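Local atomic coordinates of N5-Carboxyaminoimidazole ribonucleotide synthetase (Staphylococcus aureus subsp. aureus, PDB entry 3ORR), a protein that catalyses the ATP-dependent conversion of 5-aminoimidazole ribonucleotide and bicarbonate to N5-carboxyaminoimidazole ribonucleotide in purine biosynthesis. Residues F209-E214 and T225-R230. Sequence-based numbering, arbitrary orientation.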
loop_
_atom_site.group_PDB
_atom_site.type_symbol
_atom_site.label_atom_id
_atom_site.label_comp_id
_atom_site.label_asym_id
_atom_site.label_seq_id
_atom_site.Cartn_x
_atom_site.Cartn_y
_atom_site.Cartn_z
ATOM N N PHE A 209 -11.432 0.593 -16.475
ATOM C CA PHE A 209 -10.652 1.698 -16.941
ATOM C C PHE A 209 -10.193 2.633 -15.812
ATOM O O PHE A 209 -10.986 3.013 -14.950
ATOM C CB PHE A 209 -11.502 2.445 -17.951
ATOM C CG PHE A 209 -11.619 1.736 -19.263
ATOM C CD1 PHE A 209 -10.581 1.798 -20.191
ATOM C CD2 PHE A 209 -12.774 1.022 -19.581
ATOM C CE1 PHE A 209 -10.678 1.145 -21.431
ATOM C CE2 PHE A 209 -12.898 0.367 -20.813
ATOM C CZ PHE A 209 -11.844 0.441 -21.742
ATOM N N PHE A 210 -8.922 3.021 -15.799
ATOM C CA PHE A 210 -8.521 4.048 -14.825
ATOM C C PHE A 210 -8.807 5.451 -15.429
ATOM O O PHE A 210 -9.113 5.546 -16.617
ATOM C CB PHE A 210 -7.051 3.885 -14.424
ATOM C CG PHE A 210 -6.820 2.775 -13.401
ATOM C CD1 PHE A 210 -6.790 1.441 -13.777
ATOM C CD2 PHE A 210 -6.686 3.079 -12.052
ATOM C CE1 PHE A 210 -6.600 0.415 -12.779
ATOM C CE2 PHE A 210 -6.471 2.093 -11.101
ATOM C CZ PHE A 210 -6.434 0.756 -11.463
ATOM N N PRO A 211 -8.708 6.528 -14.609
ATOM C CA PRO A 211 -8.887 7.890 -15.124
ATOM C C PRO A 211 -7.853 8.251 -16.171
ATOM O O PRO A 211 -6.657 8.001 -15.983
ATOM C CB PRO A 211 -8.729 8.780 -13.881
ATOM C CG PRO A 211 -9.056 7.807 -12.686
ATOM C CD PRO A 211 -8.574 6.485 -13.139
ATOM N N LEU A 212 -8.304 8.856 -17.264
ATOM C CA LEU A 212 -7.396 9.274 -18.310
ATOM C C LEU A 212 -6.292 10.125 -17.705
ATOM O O LEU A 212 -6.543 11.018 -16.916
ATOM C CB LEU A 212 -8.153 10.073 -19.369
ATOM C CG LEU A 212 -7.381 10.456 -20.627
ATOM C CD1 LEU A 212 -6.909 9.211 -21.418
ATOM C CD2 LEU A 212 -8.278 11.419 -21.489
ATOM N N GLN A 213 -5.058 9.827 -18.069
ATOM C CA GLN A 213 -3.907 10.493 -17.482
ATOM C C GLN A 213 -3.229 11.418 -18.548
ATOM O O GLN A 213 -3.164 11.086 -19.737
ATOM C CB GLN A 213 -2.922 9.443 -17.012
ATOM C CG GLN A 213 -3.494 8.514 -15.920
ATOM C CD GLN A 213 -3.308 7.012 -16.215
ATOM O OE1 GLN A 213 -2.508 6.590 -17.086
ATOM N NE2 GLN A 213 -4.036 6.205 -15.478
ATOM N N GLU A 214 -2.707 12.551 -18.101
ATOM C CA GLU A 214 -2.009 13.496 -18.979
ATOM C C GLU A 214 -0.483 13.461 -18.698
ATOM O O GLU A 214 -0.033 13.761 -17.603
ATOM C CB GLU A 214 -2.581 14.901 -18.759
ATOM C CG GLU A 214 -1.894 16.013 -19.529
ATOM C CD GLU A 214 -2.429 17.393 -19.182
ATOM O OE1 GLU A 214 -3.547 17.498 -18.625
ATOM O OE2 GLU A 214 -1.720 18.377 -19.483
ATOM N N THR A 225 2.867 13.326 -14.616
ATOM C CA THR A 225 1.517 12.832 -14.934
ATOM C C THR A 225 0.479 13.585 -14.111
ATOM O O THR A 225 0.624 13.743 -12.879
ATOM C CB THR A 225 1.371 11.347 -14.644
ATOM O OG1 THR A 225 2.321 10.628 -15.438
ATOM C CG2 THR A 225 -0.051 10.840 -14.992
ATOM N N ILE A 226 -0.561 14.058 -14.792
ATOM C CA ILE A 226 -1.639 14.781 -14.143
ATOM C C ILE A 226 -2.990 14.074 -14.325
ATOM O O ILE A 226 -3.392 13.710 -15.439
ATOM C CB ILE A 226 -1.745 16.226 -14.668
ATOM C CG1 ILE A 226 -0.515 17.036 -14.214
ATOM C CG2 ILE A 226 -3.074 16.888 -14.155
ATOM C CD1 ILE A 226 -0.338 18.362 -14.947
ATOM N N VAL A 227 -3.688 13.888 -13.212
ATOM C CA VAL A 227 -5.011 13.300 -13.251
ATOM C C VAL A 227 -5.919 14.264 -12.499
ATOM O O VAL A 227 -5.532 14.751 -11.414
ATOM C CB VAL A 227 -5.021 11.914 -12.598
ATOM C CG1 VAL A 227 -6.264 11.200 -12.991
ATOM C CG2 VAL A 227 -3.834 11.108 -13.095
ATOM N N PRO A 228 -7.113 14.569 -13.061
ATOM C CA PRO A 228 -7.645 14.075 -14.340
ATOM C C PRO A 228 -7.030 14.780 -15.555
ATOM O O PRO A 228 -6.765 15.991 -15.478
ATOM C CB PRO A 228 -9.155 14.378 -14.241
ATOM C CG PRO A 228 -9.257 15.528 -13.318
ATOM C CD PRO A 228 -8.116 15.366 -12.320
ATOM N N ALA A 229 -6.793 14.047 -16.651
ATOM C CA ALA A 229 -6.208 14.681 -17.841
ATOM C C ALA A 229 -7.023 15.938 -18.202
ATOM O O ALA A 229 -8.249 15.903 -18.208
ATOM C CB ALA A 229 -6.199 13.733 -19.000
ATOM N N ARG A 230 -6.351 17.052 -18.500
ATOM C CA ARG A 230 -7.086 18.298 -18.754
ATOM C C ARG A 230 -7.631 18.399 -20.198
ATOM O O ARG A 230 -8.241 19.400 -20.578
ATOM C CB ARG A 230 -6.231 19.501 -18.374
ATOM C CG ARG A 230 -5.679 19.410 -16.928
ATOM C CD ARG A 230 -4.624 20.495 -16.649
ATOM N NE ARG A 230 -3.340 20.128 -17.248
ATOM C CZ ARG A 230 -2.209 20.771 -17.019
ATOM N NH1 ARG A 230 -2.189 21.796 -16.189
ATOM N NH2 ARG A 230 -1.076 20.360 -17.594
#
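Pro211 opens the contact by setting its ring carbon CB against Val227 CG1, 3.6 Å away, and Tyr281 packs on both residues. At Leu212 the backbone takes over: its carbonyl O accepts Ala229 N at 3.1 Å, with the donor lying 36° above the carbonyl plane, while the Leu212 branch point CG rests on the Ala229 methyl. The cis peptide bond before Pro228 probably helps turn the chain here. Gln213 runs alongside Val227, pointing the same way, and its CG touches Val227 CG2 at 3.9 Å as CB meets the methyl of Thr225. Its amide is held farther on by Tyr281, Ser196 and Thr198, the last two on strand 191-201. Glu214 pairs with Ile226 in both directions: Glu214 N to Ile226 O is 3.0 Å, and Ile226 N to Glu214 O is 2.9 Å. With CG anti to the backbone N (chi1 176°) and the chain extended beyond it, the Glu214 side chain passes Ala229 and delivers its carboxylate to Arg230. Glu214 OE1 is gripped twice, by Arg230 N at 2.8 Å and by Arg230 NE on the syn side, the two donors arriving from opposite faces of the carboxylate plane. Glu214 OE2 takes Arg230 NH2 at 2.8 Å from above that plane, completing a side-on, two-nitrogen salt bridge with the flat groups turned 37° apart. Ile226 CD1 lies over one guanidinium face toward its rim. Glu214 thus fixes Arg230 and the loop after strand 221-227, and Arg230 NH1 in turn links them to Asn363 and Glu366 of helix 362-373: a buried strand carboxylate can order the residues beyond its partner strand. The hydrogen-bonded pair Glu214–Ile226 belongs to the antiparallel beta hairpin 207-218/221-227 of the ATP-grasp region, whose sheet continues into C-terminal strands 313-319 and 351-358.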